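Local atomic coordinates of DUF4595 domain-containing protein (Bacteroides vulgatus, PDB entry 3TZG), a protein that is of unknown function but folds as a porin-like beta barrel of antiparallel strands. Residues D7-D15 / N164-Q172. Sequence-based numbering, arbitrary orientation.
Sequences DTYVTKVTD and NYQANLNLQ
Asn168 tucks its CG into the gap flanked by its own backbone N and C (chi1 70°), while Tyr9 turns its ring anti to its own carbonyl carbon (chi1 -81°); together these torsions set Asn168 CB over the centre of the phenol ring and let the amide extend, stacked, above its CG-CD2 side. The two planes differ by just 10°, and Asn168 CB stands 3.9 Å from the centroid of the Tyr9 ring, almost on the ring normal, a CH-pi contact over the face. From that position the amide reaches the backbone of 7-15: Asn168 OD1 accepts from Val10 N at 2.8 Å, the N-H coming in from above the amide plane, well off the lone-pair directions. Asn168 N in turn donates to Thr8 O over 2.8 Å in a rather bent bond. One asparagine thus brackets Tyr9, giving to the residue before it and taking from the residue after it. Past this polar pair, Val10 CB meets Leu169 CD1 at 3.9 Å, and Val10 leans on Leu246 of the neighbouring strand 239-247. Beside Thr8, a water joins Thr8 OG1 and, weakly, Gln166 O. Tyr28 completes the setting: its hydroxyl hydrogen-bonds with Asn168 ND2 and with Val10 O, and its ring meets that of Tyr9 edge-to-face. The contact joins the lead-in to barrel strand 12-15 with the long loop between strand 163-164 and helix 181-188. It illustrates how an asparagine can tie two irregular chain segments without strand pairing: with both amide atoms bonded and one side against an aromatic ring, its flip and rotation are probably fixed.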
loop_
_atom_site.group_PDB
_atom_site.type_symbol
_atom_site.label_atom_id
_atom_site.label_comp_id
_atom_site.label_asym_id
_atom_site.label_seq_id
_atom_site.Cartn_x
_atom_site.Cartn_y
_atom_site.Cartn_z
ATOM N N ASP A 7 -21.507 -4.248 1.648
ATOM C CA ASP A 7 -20.169 -3.633 1.612
ATOM C C ASP A 7 -20.075 -2.615 2.773
ATOM O O ASP A 7 -20.520 -1.474 2.621
ATOM C CB ASP A 7 -19.912 -2.978 0.222
ATOM C CG ASP A 7 -18.472 -3.000 -0.289
ATOM O OD1 ASP A 7 -17.950 -4.109 -0.554
ATOM O OD2 ASP A 7 -17.920 -1.906 -0.565
ATOM N N THR A 8 -19.562 -3.060 3.951
ATOM C CA THR A 8 -19.494 -2.279 5.202
ATOM C C THR A 8 -18.351 -1.265 5.179
ATOM O O THR A 8 -17.282 -1.571 4.657
ATOM C CB THR A 8 -19.333 -3.204 6.405
ATOM O OG1 THR A 8 -19.828 -4.502 6.083
ATOM C CG2 THR A 8 -20.000 -2.646 7.665
ATOM N N TYR A 9 -18.563 -0.085 5.810
ATOM C CA TYR A 9 -17.610 1.032 5.806
ATOM C C TYR A 9 -16.717 1.092 7.057
ATOM O O TYR A 9 -17.183 0.991 8.186
ATOM C CB TYR A 9 -18.363 2.362 5.654
ATOM C CG TYR A 9 -18.722 2.668 4.215
ATOM C CD1 TYR A 9 -19.535 1.812 3.480
ATOM C CD2 TYR A 9 -18.286 3.836 3.601
ATOM C CE1 TYR A 9 -19.853 2.077 2.150
ATOM C CE2 TYR A 9 -18.618 4.126 2.276
ATOM C CZ TYR A 9 -19.404 3.241 1.553
ATOM O OH TYR A 9 -19.743 3.505 0.242
ATOM N N VAL A 10 -15.422 1.272 6.824
ATOM C CA VAL A 10 -14.414 1.388 7.877
ATOM C C VAL A 10 -14.459 2.822 8.367
ATOM O O VAL A 10 -14.235 3.748 7.584
ATOM C CB VAL A 10 -12.977 0.956 7.420
ATOM C CG1 VAL A 10 -11.967 1.040 8.566
ATOM C CG2 VAL A 10 -12.986 -0.444 6.830
ATOM N N THR A 11 -14.725 3.002 9.657
ATOM C CA THR A 11 -14.858 4.334 10.248
ATOM C C THR A 11 -13.660 4.723 11.130
ATOM O O THR A 11 -13.475 5.911 11.412
ATOM C CB THR A 11 -16.139 4.389 11.079
ATOM O OG1 THR A 11 -16.062 3.433 12.145
ATOM C CG2 THR A 11 -17.384 4.135 10.238
ATOM N N LYS A 12 -12.863 3.739 11.576
ATOM C CA LYS A 12 -11.730 3.994 12.466
ATOM C C LYS A 12 -10.682 2.923 12.253
ATOM O O LYS A 12 -11.018 1.737 12.236
ATOM C CB LYS A 12 -12.226 4.026 13.941
ATOM C CG LYS A 12 -11.187 4.367 14.995
ATOM C CD LYS A 12 -11.854 4.853 16.262
ATOM C CE LYS A 12 -11.596 3.987 17.473
ATOM N NZ LYS A 12 -12.172 4.593 18.705
ATOM N N VAL A 13 -9.428 3.353 12.062
ATOM C CA VAL A 13 -8.232 2.515 11.882
ATOM C C VAL A 13 -7.280 2.867 13.030
ATOM O O VAL A 13 -7.219 4.023 13.440
ATOM C CB VAL A 13 -7.604 2.688 10.476
ATOM C CG1 VAL A 13 -6.311 1.896 10.327
ATOM C CG2 VAL A 13 -8.586 2.275 9.392
ATOM N N THR A 14 -6.618 1.870 13.606
ATOM C CA THR A 14 -5.745 2.073 14.766
ATOM C C THR A 14 -4.454 1.301 14.557
ATOM O O THR A 14 -4.432 0.072 14.636
ATOM C CB THR A 14 -6.466 1.641 16.067
ATOM O OG1 THR A 14 -7.769 2.228 16.131
ATOM C CG2 THR A 14 -5.679 1.969 17.308
ATOM N N ASP A 15 -3.385 2.038 14.292
ATOM C CA ASP A 15 -2.052 1.493 14.084
ATOM C C ASP A 15 -1.338 1.358 15.414
ATOM O O ASP A 15 -1.284 2.318 16.187
ATOM C CB ASP A 15 -1.248 2.383 13.121
ATOM C CG ASP A 15 0.165 1.912 12.834
ATOM O OD1 ASP A 15 0.442 0.693 13.002
ATOM O OD2 ASP A 15 0.991 2.753 12.411
ATOM N N ASN A 164 -11.717 -14.537 3.324
ATOM C CA ASN A 164 -12.451 -13.564 2.526
ATOM C C ASN A 164 -13.134 -12.587 3.437
ATOM O O ASN A 164 -13.538 -12.932 4.551
ATOM C CB ASN A 164 -13.466 -14.248 1.595
ATOM C CG ASN A 164 -12.795 -15.130 0.572
ATOM O OD1 ASN A 164 -12.222 -14.659 -0.429
ATOM N ND2 ASN A 164 -12.806 -16.435 0.833
ATOM N N TYR A 165 -13.229 -11.359 2.968
ATOM C CA TYR A 165 -13.845 -10.296 3.720
ATOM C C TYR A 165 -14.715 -9.464 2.805
ATOM O O TYR A 165 -14.624 -9.568 1.572
ATOM C CB TYR A 165 -12.758 -9.431 4.389
ATOM C CG TYR A 165 -12.039 -8.483 3.442
ATOM C CD1 TYR A 165 -10.996 -8.928 2.637
ATOM C CD2 TYR A 165 -12.393 -7.141 3.364
ATOM C CE1 TYR A 165 -10.355 -8.078 1.745
ATOM C CE2 TYR A 165 -11.756 -6.278 2.473
ATOM C CZ TYR A 165 -10.726 -6.750 1.674
ATOM O OH TYR A 165 -10.063 -5.918 0.807
ATOM N N GLN A 166 -15.516 -8.599 3.422
ATOM C CA GLN A 166 -16.347 -7.629 2.732
ATOM C C GLN A 166 -16.198 -6.309 3.465
ATOM O O GLN A 166 -16.509 -6.238 4.652
ATOM C CB GLN A 166 -17.796 -8.094 2.655
ATOM C CG GLN A 166 -18.555 -7.598 1.413
ATOM C CD GLN A 166 -18.267 -8.408 0.164
ATOM O OE1 GLN A 166 -17.713 -7.899 -0.818
ATOM N NE2 GLN A 166 -18.656 -9.683 0.161
ATOM N N ALA A 167 -15.582 -5.312 2.803
ATOM C CA ALA A 167 -15.359 -3.969 3.329
ATOM C C ALA A 167 -15.296 -2.987 2.173
ATOM O O ALA A 167 -15.121 -3.399 1.021
ATOM C CB ALA A 167 -14.090 -3.927 4.160
ATOM N N ASN A 168 -15.463 -1.695 2.467
ATOM C CA ASN A 168 -15.423 -0.625 1.463
ATOM C C ASN A 168 -13.971 -0.387 0.968
ATOM O O ASN A 168 -13.776 -0.044 -0.193
ATOM C CB ASN A 168 -16.014 0.659 2.035
ATOM C CG ASN A 168 -15.175 1.327 3.098
ATOM O OD1 ASN A 168 -14.864 0.760 4.142
ATOM N ND2 ASN A 168 -14.769 2.549 2.839
ATOM N N LEU A 169 -12.966 -0.585 1.847
ATOM C CA LEU A 169 -11.555 -0.405 1.527
ATOM C C LEU A 169 -10.933 -1.704 1.084
ATOM O O LEU A 169 -11.459 -2.779 1.388
ATOM C CB LEU A 169 -10.772 0.140 2.743
ATOM C CG LEU A 169 -11.241 1.422 3.439
ATOM C CD1 LEU A 169 -10.395 1.689 4.637
ATOM C CD2 LEU A 169 -11.241 2.627 2.493
ATOM N N ASN A 170 -9.790 -1.611 0.368
ATOM C CA ASN A 170 -9.037 -2.786 -0.048
ATOM C C ASN A 170 -8.037 -3.038 1.053
ATOM O O ASN A 170 -6.920 -2.500 1.033
ATOM C CB ASN A 170 -8.407 -2.616 -1.432
ATOM C CG ASN A 170 -7.642 -3.825 -1.896
ATOM O OD1 ASN A 170 -7.831 -4.948 -1.410
ATOM N ND2 ASN A 170 -6.781 -3.635 -2.876
ATOM N N LEU A 171 -8.455 -3.860 2.030
ATOM C CA LEU A 171 -7.700 -4.145 3.256
ATOM C C LEU A 171 -6.370 -4.902 3.005
ATOM O O LEU A 171 -5.535 -4.880 3.916
ATOM C CB LEU A 171 -8.569 -4.908 4.271
ATOM C CG LEU A 171 -9.795 -4.070 4.730
ATOM C CD1 LEU A 171 -10.630 -4.805 5.706
ATOM C CD2 LEU A 171 -9.381 -2.696 5.280
ATOM N N GLN A 172 -6.113 -5.435 1.763
ATOM C CA GLN A 172 -4.840 -6.072 1.362
ATOM C C GLN A 172 -3.708 -5.087 1.472
ATOM O O GLN A 172 -2.551 -5.485 1.654
ATOM C CB GLN A 172 -4.884 -6.595 -0.074
ATOM C CG GLN A 172 -6.003 -7.564 -0.379
ATOM C CD GLN A 172 -6.224 -7.734 -1.865
ATOM O OE1 GLN A 172 -5.393 -7.337 -2.714
ATOM N NE2 GLN A 172 -7.380 -8.314 -2.210
HETATM O O HOH W 1 -19.674 -6.495 4.658
#